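Local coordinates for protein trypsin inhibitor 3 (Spinacia oleracea, PDB 4AOR) that inhibits trypsin as a small disulfide-knotted serine proteinase inhibitor of the Mirabilis family, at residues 9-14 / 23-28. Sequence-based numbering, arbitrary orientation.
Sequences AICSGF and GACVPH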
loop_
_atom_site.group_PDB
_atom_site.type_symbol
_atom_site.label_atom_id
_atom_site.label_comp_id
_atom_site.label_asym_id
_atom_site.label_seq_id
_atom_site.Cartn_x
_atom_site.Cartn_y
_atom_site.Cartn_z
ATOM N N ALA D 9 17.630 1.350 -2.319
ATOM C CA ALA D 9 16.781 0.255 -2.778
ATOM C C ALA D 9 15.667 0.039 -1.766
ATOM O O ALA D 9 15.845 0.281 -0.576
ATOM C CB ALA D 9 17.590 -1.051 -2.931
ATOM N N ILE D 10 14.541 -0.483 -2.237
ATOM C CA ILE D 10 13.497 -0.938 -1.340
ATOM C C ILE D 10 14.004 -2.103 -0.488
ATOM O O ILE D 10 14.735 -2.982 -0.977
ATOM C CB ILE D 10 12.317 -1.496 -2.151
ATOM C CG1 ILE D 10 11.727 -0.399 -3.040
ATOM C CG2 ILE D 10 11.247 -2.076 -1.217
ATOM C CD1 ILE D 10 10.747 -0.967 -4.109
ATOM N N CYS D 11 13.598 -2.130 0.767
ATOM C CA CYS D 11 13.871 -3.265 1.621
ATOM C C CYS D 11 12.735 -3.461 2.605
ATOM O O CYS D 11 11.713 -2.774 2.518
ATOM C CB CYS D 11 15.215 -3.097 2.350
ATOM S SG CYS D 11 15.337 -1.602 3.359
ATOM N N SER D 12 12.931 -4.381 3.537
ATOM C CA SER D 12 11.867 -4.812 4.449
ATOM C C SER D 12 12.145 -4.489 5.886
ATOM O O SER D 12 13.184 -4.868 6.412
ATOM C CB SER D 12 11.664 -6.313 4.368
ATOM O OG SER D 12 10.637 -6.740 5.269
ATOM N N GLY D 13 11.177 -3.880 6.550
ATOM C CA GLY D 13 11.268 -3.696 7.985
ATOM C C GLY D 13 11.313 -5.001 8.778
ATOM O O GLY D 13 11.642 -4.971 9.972
ATOM N N PHE D 14 10.975 -6.128 8.145
ATOM C CA PHE D 14 10.984 -7.430 8.815
ATOM C C PHE D 14 12.308 -8.164 8.663
ATOM O O PHE D 14 12.526 -9.184 9.319
ATOM C CB PHE D 14 9.888 -8.363 8.265
ATOM C CG PHE D 14 8.479 -7.904 8.546
ATOM C CD1 PHE D 14 7.808 -7.089 7.645
ATOM C CD2 PHE D 14 7.810 -8.324 9.687
ATOM C CE1 PHE D 14 6.499 -6.675 7.901
ATOM C CE2 PHE D 14 6.519 -7.912 9.955
ATOM C CZ PHE D 14 5.851 -7.083 9.057
ATOM N N GLY D 23 24.029 -2.179 5.482
ATOM C CA GLY D 23 23.763 -2.782 6.767
ATOM C C GLY D 23 22.690 -2.052 7.549
ATOM O O GLY D 23 22.507 -2.320 8.743
ATOM N N ALA D 24 21.982 -1.134 6.886
ATOM C CA ALA D 24 20.854 -0.450 7.522
ATOM C C ALA D 24 19.663 -0.327 6.585
ATOM O O ALA D 24 19.761 0.269 5.512
ATOM C CB ALA D 24 21.256 0.916 8.001
ATOM N N CYS D 25 18.548 -0.891 7.020
ATOM C CA CYS D 25 17.287 -0.764 6.304
ATOM C C CYS D 25 16.406 0.118 7.169
ATOM O O CYS D 25 16.051 -0.265 8.287
ATOM C CB CYS D 25 16.665 -2.146 6.133
ATOM S SG CYS D 25 15.037 -2.154 5.304
ATOM N N VAL D 26 16.043 1.284 6.653
ATOM C CA VAL D 26 15.427 2.322 7.480
ATOM C C VAL D 26 14.133 2.823 6.880
ATOM O O VAL D 26 13.934 2.718 5.676
ATOM C CB VAL D 26 16.373 3.509 7.624
ATOM C CG1 VAL D 26 17.617 3.093 8.404
ATOM C CG2 VAL D 26 16.763 4.057 6.256
ATOM N N PRO D 27 13.237 3.361 7.709
ATOM C CA PRO D 27 12.021 3.911 7.092
ATOM C C PRO D 27 12.355 5.111 6.235
ATOM O O PRO D 27 13.163 5.977 6.627
ATOM C CB PRO D 27 11.174 4.355 8.295
ATOM C CG PRO D 27 11.728 3.597 9.465
ATOM C CD PRO D 27 13.174 3.339 9.177
ATOM N N HIS D 28 11.780 5.149 5.037
ATOM C CA HIS D 28 11.855 6.329 4.203
ATOM C C HIS D 28 11.120 7.466 4.905
ATOM O O HIS D 28 10.108 7.234 5.594
ATOM C CB HIS D 28 11.266 6.051 2.818
ATOM C CG HIS D 28 11.645 7.065 1.788
ATOM N ND1 HIS D 28 10.941 8.241 1.592
ATOM C CD2 HIS D 28 12.657 7.078 0.884
ATOM C CE1 HIS D 28 11.507 8.929 0.616
ATOM N NE2 HIS D 28 12.556 8.251 0.175
#
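A single covalent bond carries this contact: the disulfide between Cys-11 SG and Cys-25 SG, 2.0 Å long, with no hydrogen bond running between 9-14 and 23-28. Both cysteines direct CB at the opposite segment, but they reach the bridge differently. Cys-11 holds SG in the crowded position between its backbone N and carbonyl carbon (chi1 58°), whereas Cys-25 swings SG anti to its N (chi1 178°). The CB-SG bonds stand roughly at right angles about the S-S bond (chi3 104°), and Cys-11 CA and Cys-25 CA end up 6.3 Å apart. Beside the bridge, the carbonyl Ser-12 O comes to 3.5 Å from Cys-25 SG, a van der Waals approach.

Just past Cys-11 the chain bends in an ST turn. Phe-14 N donates to Ser-12 OG over 3.0 Å, and that oxygen, lying in plane at the edge of the Phe-14 ring, is also hydrogen-bonded to the backbone of a different protein's chain. Ser-12 N is held by Gln-19 OE1, while Cys-20 packs against both bridged cysteines.

This disulfide, near the chain centre, forms the knottin ring with connecting backbone and, by similarity, Cys-4–Cys-21; Cys-20–Cys-36 probably threads it. Strand 34-36 lies between 10-11 and 25-27, antiparallel to both; backbone hydrogen bonds join Cys-11 to Phe-34 and Val-26 to Val-35. With Cys-11 and Cys-25 on the outer strands, the disulfide links these past the middle one.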